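Local coordinates for alpha-n-acetylglucosaminidase family protein (Clostridium perfringens, PDB 4A42) that probably binds carbohydrate as a family 32 carbohydrate-binding module of a multimodular family 89 alpha-N-acetylglucosaminidase, and carries a bound calcium ion, at residues G49-L54 with E143-K148; A77-S82 with K114-N119. All blocks are in the same frame, centred on the assembly; numbering follows the deposited sequence. Where two conformers were deposited one is given.

Interaction 1: residues G49-L54 with E143-K148. With CA (calcium ion), chain C.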
ATOM      1  N   GLY A  49      12.522   2.231  -3.078  1.00 15.81           N
ATOM      2  CA  GLY A  49      12.788   2.352  -4.502  1.00 13.27           C
ATOM      3  C   GLY A  49      13.413   1.123  -5.139  1.00 14.89           C
ATOM      4  O   GLY A  49      13.853   1.181  -6.281  1.00 18.93           O
ATOM      5  N   ASN A  50      13.451   0.014  -4.404  1.00 12.38           N
ATOM      6  CA  ASN A  50      14.063  -1.226  -4.881  1.00 12.65           C
ATOM      7  C   ASN A  50      13.016  -2.325  -4.859  1.00 10.71           C
ATOM      8  O   ASN A  50      12.572  -2.733  -3.798  1.00 12.65           O
ATOM      9  CB  ASN A  50      15.248  -1.588  -3.975  1.00 13.79           C
ATOM     10  CG  ASN A  50      16.014  -2.822  -4.450  1.00 11.83           C
ATOM     11  OD1 ASN A  50      15.448  -3.731  -5.040  1.00 13.63           O
ATOM     12  ND2 ASN A  50      17.318  -2.838  -4.200  1.00 14.20           N
ATOM     13  N   GLU A  51      12.614  -2.821  -6.017  1.00 11.79           N
ATOM     14  CA  GLU A  51      11.468  -3.730  -6.054  1.00 11.26           C
ATOM     15  C   GLU A  51      11.765  -5.099  -5.465  1.00 10.62           C
ATOM     16  O   GLU A  51      10.846  -5.878  -5.212  1.00 11.51           O
ATOM     17  CB  GLU A  51      10.943  -3.892  -7.480  1.00 12.43           C
ATOM     18  CG  GLU A  51      10.219  -2.649  -7.958  1.00 17.77           C
ATOM     19  CD  GLU A  51       9.626  -2.810  -9.338  1.00 21.38           C
ATOM     20  OE1 GLU A  51       9.761  -3.907  -9.934  1.00 22.48           O
ATOM     21  OE2 GLU A  51       9.027  -1.833  -9.821  1.00 25.61           O
ATOM     22  N   ASN A  52      13.046  -5.392  -5.280  1.00 11.35           N
ATOM     23  CA  ASN A  52      13.434  -6.676  -4.727  1.00 12.40           C
ATOM     24  C   ASN A  52      13.732  -6.715  -3.228  1.00 15.70           C
ATOM     25  O   ASN A  52      14.002  -7.765  -2.701  1.00 16.64           O
ATOM     26  CB  ASN A  52      14.563  -7.316  -5.530  1.00 13.32           C
ATOM     27  CG  ASN A  52      14.068  -7.966  -6.802  1.00 16.94           C
ATOM     28  OD1 ASN A  52      13.013  -8.550  -6.845  1.00 17.06           O
ATOM     29  ND2 ASN A  52      14.850  -7.866  -7.836  1.00 21.64           N
ATOM     30  N   THR A  53      13.632  -5.582  -2.556  1.00 14.76           N
ATOM     31  CA  THR A  53      13.725  -5.575  -1.104  1.00 13.75           C
ATOM     32  C   THR A  53      12.280  -5.642  -0.621  1.00 13.85           C
ATOM     33  O   THR A  53      11.474  -4.793  -0.945  1.00 12.03           O
ATOM     34  CB  THR A  53      14.419  -4.331  -0.551  1.00 15.74           C
ATOM     35  OG1 THR A  53      13.725  -3.156  -0.959  1.00 15.42           O
ATOM     36  CG2 THR A  53      15.882  -4.276  -1.017  1.00 18.15           C
ATOM     37  N   LEU A  54      11.987  -6.669   0.160  1.00 12.55           N
ATOM     38  CA  LEU A  54      10.621  -7.017   0.501  1.00 13.87           C
ATOM     39  C   LEU A  54      10.200  -6.798   1.938  1.00 13.90           C
ATOM     40  O   LEU A  54      11.019  -6.868   2.829  1.00 15.93           O
ATOM     41  CB  LEU A  54      10.404  -8.482   0.192  1.00 14.21           C
ATOM     42  CG  LEU A  54      11.091  -8.990  -1.066  1.00 13.58           C
ATOM     43  CD1 LEU A  54      10.885 -10.475  -1.165  1.00 15.72           C
ATOM     44  CD2 LEU A  54      10.541  -8.298  -2.284  1.00 13.44           C
ATOM     45  N   GLU A 143       7.369  -3.291  -3.046  1.00 10.94           N
ATOM     46  CA  GLU A 143       7.311  -1.845  -3.072  1.00 10.75           C
ATOM     47  C   GLU A 143       5.851  -1.403  -3.153  1.00  9.94           C
ATOM     48  O   GLU A 143       5.040  -2.070  -3.792  1.00 12.49           O
ATOM     49  CB  GLU A 143       8.062  -1.338  -4.307  1.00 12.69           C
ATOM     50  CG  GLU A 143       8.402   0.135  -4.262  1.00 15.97           C
ATOM     51  CD  GLU A 143       9.625   0.481  -3.405  1.00 14.48           C
ATOM     52  OE1 GLU A 143      10.335  -0.390  -2.862  1.00 14.87           O
ATOM     53  OE2 GLU A 143       9.891   1.670  -3.289  1.00 16.01           O
ATOM     54  N   ILE A 144       5.528  -0.297  -2.494  1.00 10.53           N
ATOM     55  CA  ILE A 144       4.240   0.365  -2.680  1.00 12.21           C
ATOM     56  C   ILE A 144       4.514   1.788  -3.126  1.00 13.69           C
ATOM     57  O   ILE A 144       5.229   2.537  -2.462  1.00 14.89           O
ATOM     58  CB  ILE A 144       3.402   0.384  -1.389  1.00 11.72           C
ATOM     59  CG1 ILE A 144       2.980  -1.046  -1.036  1.00 14.32           C
ATOM     60  CG2 ILE A 144       2.172   1.284  -1.548  1.00 12.86           C
ATOM     61  CD1 ILE A 144       2.311  -1.158   0.296  1.00 15.61           C
ATOM     62  N   LYS A 145       3.995   2.131  -4.282  1.00 13.94           N
ATOM     63  CA  LYS A 145       4.190   3.439  -4.875  1.00 15.85           C
ATOM     64  C   LYS A 145       2.875   4.222  -4.880  1.00 15.37           C
ATOM     65  O   LYS A 145       1.891   3.728  -5.348  1.00 16.28           O
ATOM     66  CB  LYS A 145       4.739   3.299  -6.281  1.00 14.98           C
ATOM     67  CG  LYS A 145       5.972   2.419  -6.345  1.00 16.88           C
ATOM     68  CD  LYS A 145       6.516   2.237  -7.734  1.00 19.82           C
ATOM     69  CE  LYS A 145       7.442   1.040  -7.820  1.00 22.93           C
ATOM     70  NZ  LYS A 145       7.885   0.668  -9.201  1.00 25.45           N
ATOM     71  N   ILE A 146       2.904   5.430  -4.327  1.00 16.61           N
ATOM     72  CA  ILE A 146       1.701   6.245  -4.232  1.00 19.18           C
ATOM     73  C   ILE A 146       1.944   7.518  -5.016  1.00 21.67           C
ATOM     74  O   ILE A 146       2.663   8.375  -4.564  1.00 22.98           O
ATOM     75  CB  ILE A 146       1.363   6.571  -2.778  1.00 18.47           C
ATOM     76  CG1 ILE A 146       1.139   5.281  -1.984  1.00 17.24           C
ATOM     77  CG2 ILE A 146       0.126   7.443  -2.703  1.00 19.70           C
ATOM     78  CD1 ILE A 146       1.092   5.458  -0.529  1.00 19.79           C
ATOM     79  N   TYR A 147       1.357   7.609  -6.196  1.00 23.17           N
ATOM     80  CA  TYR A 147       1.634   8.720  -7.086  1.00 27.61           C
ATOM     81  C   TYR A 147       0.686   9.907  -6.916  1.00 30.57           C
ATOM     82  O   TYR A 147      -0.514   9.762  -6.825  1.00 30.99           O
ATOM     83  CB  TYR A 147       1.670   8.294  -8.534  1.00 29.58           C
ATOM     84  CG  TYR A 147       2.524   7.092  -8.891  1.00 30.14           C
ATOM     85  CD1 TYR A 147       3.897   7.151  -8.891  1.00 33.20           C
ATOM     86  CD2 TYR A 147       1.945   5.927  -9.311  1.00 31.36           C
ATOM     87  CE1 TYR A 147       4.660   6.052  -9.254  1.00 33.31           C
ATOM     88  CE2 TYR A 147       2.702   4.846  -9.665  1.00 33.95           C
ATOM     89  CZ  TYR A 147       4.052   4.914  -9.647  1.00 35.04           C
ATOM     90  OH  TYR A 147       4.754   3.801 -10.039  1.00 37.56           O
ATOM     91  N   LYS A 148       1.276  11.091  -6.878  1.00 33.89           N
ATOM     92  CA  LYS A 148       0.519  12.313  -6.843  1.00 37.70           C
ATOM     93  C   LYS A 148       0.538  12.755  -8.287  1.00 41.46           C
ATOM     94  O   LYS A 148       1.601  12.980  -8.860  1.00 44.17           O
ATOM     95  CB  LYS A 148       1.229  13.342  -5.983  1.00 40.59           C
TER
HETATM   96 CA    CA C1690      11.494  -2.329  -1.789  1.00 12.32          CA

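Interaction 2: residues A77-S82 with K114-N119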
ATOM      1  N   ALA A  77      -2.752   7.693  -8.327  1.00 22.41           N
ATOM      2  CA  ALA A  77      -2.563   6.292  -8.679  1.00 22.97           C
ATOM      3  C   ALA A  77      -1.685   5.583  -7.671  1.00 18.89           C
ATOM      4  O   ALA A  77      -0.871   6.208  -6.994  1.00 20.67           O
ATOM      5  CB  ALA A  77      -1.983   6.160 -10.078  1.00 24.02           C
ATOM      6  N   ILE A  78      -1.869   4.267  -7.572  1.00 19.38           N
ATOM      7  CA  ILE A  78      -1.120   3.455  -6.627  1.00 16.07           C
ATOM      8  C   ILE A  78      -0.672   2.136  -7.260  1.00 15.92           C
ATOM      9  O   ILE A  78      -1.483   1.419  -7.861  1.00 16.83           O
ATOM     10  CB  ILE A  78      -1.954   3.162  -5.352  1.00 16.16           C
ATOM     11  CG1 ILE A  78      -2.352   4.478  -4.659  1.00 16.18           C
ATOM     12  CG2 ILE A  78      -1.178   2.222  -4.414  1.00 15.31           C
ATOM     13  CD1 ILE A  78      -3.421   4.334  -3.580  1.00 18.90           C
ATOM     14  N   ASP A  79       0.616   1.815  -7.129  1.00 14.07           N
ATOM     15  CA  ASP A  79       1.131   0.504  -7.536  1.00 13.50           C
ATOM     16  C   ASP A  79       1.550  -0.317  -6.323  1.00 11.17           C
ATOM     17  O   ASP A  79       2.216   0.188  -5.423  1.00 13.77           O
ATOM     18  CB  ASP A  79       2.381   0.627  -8.406  1.00 14.76           C
ATOM     19  CG  ASP A  79       2.113   1.230  -9.754  1.00 19.69           C
ATOM     20  OD1 ASP A  79       0.936   1.291 -10.159  1.00 23.24           O
ATOM     21  OD2 ASP A  79       3.103   1.636 -10.408  1.00 23.49           O
ATOM     22  N   ILE A  80       1.208  -1.600  -6.332  1.00 11.36           N
ATOM     23  CA  ILE A  80       1.711  -2.541  -5.342  1.00 11.16           C
ATOM     24  C   ILE A  80       2.529  -3.588  -6.075  1.00 10.15           C
ATOM     25  O   ILE A  80       2.008  -4.318  -6.915  1.00 10.55           O
ATOM     26  CB  ILE A  80       0.578  -3.255  -4.585  1.00 11.26           C
ATOM     27  CG1 ILE A  80      -0.363  -2.233  -3.950  1.00 11.18           C
ATOM     28  CG2 ILE A  80       1.152  -4.207  -3.514  1.00 10.94           C
ATOM     29  CD1 ILE A  80      -1.677  -2.821  -3.510  1.00 12.34           C
ATOM     30  N   VAL A  81       3.814  -3.651  -5.766  1.00  9.81           N
ATOM     31  CA  VAL A  81       4.689  -4.628  -6.394  1.00  9.45           C
ATOM     32  C   VAL A  81       4.655  -5.885  -5.531  1.00  9.93           C
ATOM     33  O   VAL A  81       5.078  -5.851  -4.370  1.00 10.44           O
ATOM     34  CB  VAL A  81       6.126  -4.078  -6.523  1.00  9.57           C
ATOM     35  CG1 VAL A  81       7.024  -5.091  -7.213  1.00 11.83           C
ATOM     36  CG2 VAL A  81       6.119  -2.766  -7.305  1.00 11.19           C
ATOM     37  N   SER A  82       4.113  -6.970  -6.080  1.00  9.08           N
ATOM     38  CA  SER A  82       3.856  -8.184  -5.295  1.00 10.52           C
ATOM     39  C   SER A  82       4.792  -9.304  -5.697  1.00 10.90           C
ATOM     40  O   SER A  82       4.732  -9.789  -6.822  1.00 14.43           O
ATOM     41  CB  SER A  82       2.405  -8.638  -5.486  1.00 12.66           C
ATOM     42  OG  SER A  82       2.121  -9.748  -4.655  1.00 12.52           O
ATOM     43  N   LYS A 114      -0.490 -11.114 -10.930  1.00 15.13           N
ATOM     44  CA  LYS A 114       0.251 -10.042 -11.592  1.00 15.55           C
ATOM     45  C   LYS A 114       1.491  -9.678 -10.798  1.00 13.84           C
ATOM     46  O   LYS A 114       1.542  -9.864  -9.576  1.00 14.49           O
ATOM     47  CB  LYS A 114      -0.616  -8.791 -11.774  1.00 17.33           C
ATOM     48  CG  LYS A 114      -1.895  -9.023 -12.581  1.00 19.71           C
ATOM     49  CD  LYS A 114      -2.451  -7.726 -13.138  1.00 21.67           C
ATOM     50  CE  LYS A 114      -2.993  -6.813 -12.058  1.00 21.01           C
ATOM     51  NZ  LYS A 114      -3.645  -5.607 -12.658  1.00 22.38           N
ATOM     52  N   ALA A 115       2.492  -9.148 -11.491  1.00 13.71           N
ATOM     53  CA  ALA A 115       3.708  -8.710 -10.812  1.00 12.96           C
ATOM     54  C   ALA A 115       3.456  -7.386 -10.087  1.00 12.53           C
ATOM     55  O   ALA A 115       3.927  -7.174  -8.965  1.00 13.28           O
ATOM     56  CB  ALA A 115       4.857  -8.568 -11.824  1.00 12.68           C
ATOM     57  N   VAL A 116       2.703  -6.502 -10.734  1.00 13.34           N
ATOM     58  CA  VAL A 116       2.374  -5.201 -10.178  1.00 13.39           C
ATOM     59  C   VAL A 116       0.866  -5.010 -10.229  1.00 13.93           C
ATOM     60  O   VAL A 116       0.241  -5.154 -11.285  1.00 15.74           O
ATOM     61  CB  VAL A 116       3.054  -4.076 -10.969  1.00 15.19           C
ATOM     62  CG1 VAL A 116       2.717  -2.713 -10.367  1.00 16.28           C
ATOM     63  CG2 VAL A 116       4.553  -4.293 -10.978  1.00 14.68           C
ATOM     64  N   TYR A 117       0.283  -4.697  -9.081  1.00 12.44           N
ATOM     65  CA  TYR A 117      -1.137  -4.361  -9.015  1.00 12.47           C
ATOM     66  C   TYR A 117      -1.307  -2.842  -9.015  1.00 12.74           C
ATOM     67  O   TYR A 117      -1.092  -2.170  -8.003  1.00 13.76           O
ATOM     68  CB  TYR A 117      -1.807  -5.028  -7.798  1.00 12.50           C
ATOM     69  CG  TYR A 117      -1.786  -6.528  -7.892  1.00 11.52           C
ATOM     70  CD1 TYR A 117      -0.694  -7.260  -7.432  1.00 10.99           C
ATOM     71  CD2 TYR A 117      -2.849  -7.232  -8.472  1.00 12.43           C
ATOM     72  CE1 TYR A 117      -0.668  -8.642  -7.541  1.00 11.34           C
ATOM     73  CE2 TYR A 117      -2.827  -8.607  -8.575  1.00 13.91           C
ATOM     74  CZ  TYR A 117      -1.744  -9.310  -8.109  1.00 13.86           C
ATOM     75  OH  TYR A 117      -1.709 -10.680  -8.220  1.00 14.00           O
ATOM     76  N   SER A 118      -1.655  -2.309 -10.184  1.00 15.86           N
ATOM     77  CA  SER A 118      -1.841  -0.872 -10.346  1.00 18.14           C
ATOM     78  C   SER A 118      -3.313  -0.506 -10.200  1.00 17.26           C
ATOM     79  O   SER A 118      -4.203  -1.271 -10.603  1.00 20.84           O
ATOM     80  CB  SER A 118      -1.363  -0.434 -11.737  1.00 22.71           C
ATOM     81  OG  SER A 118      -0.021  -0.828 -11.981  1.00 28.57           O
ATOM     82  N   ASN A 119      -3.572   0.656  -9.612  1.00 18.77           N
ATOM     83  CA  ASN A 119      -4.929   1.205  -9.548  1.00 20.64           C
ATOM     84  C   ASN A 119      -4.928   2.710  -9.753  1.00 21.28           C
ATOM     85  O   ASN A 119      -4.234   3.436  -9.048  1.00 23.03           O
ATOM     86  CB  ASN A 119      -5.590   0.903  -8.200  1.00 21.90           C
ATOM     87  CG  ASN A 119      -5.957  -0.556  -8.038  1.00 22.87           C
ATOM     88  OD1 ASN A 119      -5.231  -1.318  -7.416  1.00 21.65           O
ATOM     89  ND2 ASN A 119      -7.083  -0.949  -8.609  1.00 22.38           N
TER
HETATM   90  O   HOH W   1      -2.692  -0.511  -6.335  1.00 18.70           O
HETATM   91  O   HOH W   2       0.800 -11.634  -6.000  1.00 15.12           O

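Interaction 1: residues G49-L54 with E143-K148
Glu143 and the loop 49-54 meet through a calcium ion and through one backbone amide. Glu143 OE1 binds the calcium at 2.5 Å, while its other oxygen, OE2, accepts the Gly49 N-H at 2.7 Å on the syn side, the donor lying 29° out of the carboxylate plane. With both oxygens engaged, the group's rotation is fixed. Its chain leaves with CG anti to the backbone N (chi1 -164°) and bends at chi2, carrying the carboxylate across to the loop. From the loop the metal takes Asn50 O at 2.3 Å and both oxygens of Thr53, O and OG1; Asn45, Asp48 and Gly142 complete the site. Further along the strand, Lys145 reaches out on an extended chain and crosses Glu51 at about a right angle; its NZ forms a salt bridge with Glu51, 2.8 Å from OE2 and on its anti lone pair. The loop ligands sit at the two ends of a type I turn from Asn50 to Thr53, which brings both residues to the metal. An Asx turn supports it, Asn52 N donating to Asn50 OD1 at 2.9 Å. A calcium held by loop carbonyls and a strand carboxylate is consistent with the calcium site, probably structural, of F5/8 type C beta-sandwich modules of family 32.

Interaction 2: residues A77-S82 with K114-N119
The Tyr117 ring meets Ser82 at its edge, in plane, with Ser82 CB 3.7 Å from Tyr117 CE1, while Lys114 CB lies over one face, offset toward the rim. Ile80 O also sits near the ring plane at the edge. These groups flank an antiparallel pair in the beta-sandwich, in which 116-119 is part of an outermost strand of its sheet and 77-82 an inner one. Ile78 with Asn119 and Ile80 with Tyr117 are hydrogen-bonded pairs; Asp79 with Ser118 and Val81 with Val116 are non-hydrogen-bonded. In the Ile80 pair, Tyr117 N reaches Ile80 O at 2.8 Å, whereas Ile80 N approaches Tyr117 O from 38° above its carbonyl plane. Ser82 N to Ala115 O, 2.9 Å, extends the ladder past the strand start. Ile78 and Ile80 face the other sheet, against Val130 and Phe132. On the reverse face Asp79 CB packs on Val116 CG1 at 3.9 Å, and Asp79 OD2 is hydrogen-bonded to Tyr147. The Tyr117 hydroxyl is held by Lys114 N, at 3.0 Å from OH, and by Glu112 and Leu88. Beside the ladder, one water contacts two carbonyl oxygens at once, 2.7 Å from Ile78 O and 2.8 Å from Tyr117 O.

From the N terminus, after strands 24-25 and 33-36, the chain enters the calcium-binding loop 49-54, then runs along strand 77-82. Residues 114-119 come back beside that strand and close the shorter loop of interaction 2, which spans 31 intervening residues. Only near the C terminus does strand 141-148 return to the first loop, so interaction 1 closes a larger loop of 88 residues that encloses interaction 2 without crossing it. The two share a sheet: 77-82 lies between 141-148 and 116-120, and Tyr147 N probably hydrogen-bonds to Ala77 O at 2.8 Å. Glu51 also packs on Val81, bringing the metal loop against the same sheet.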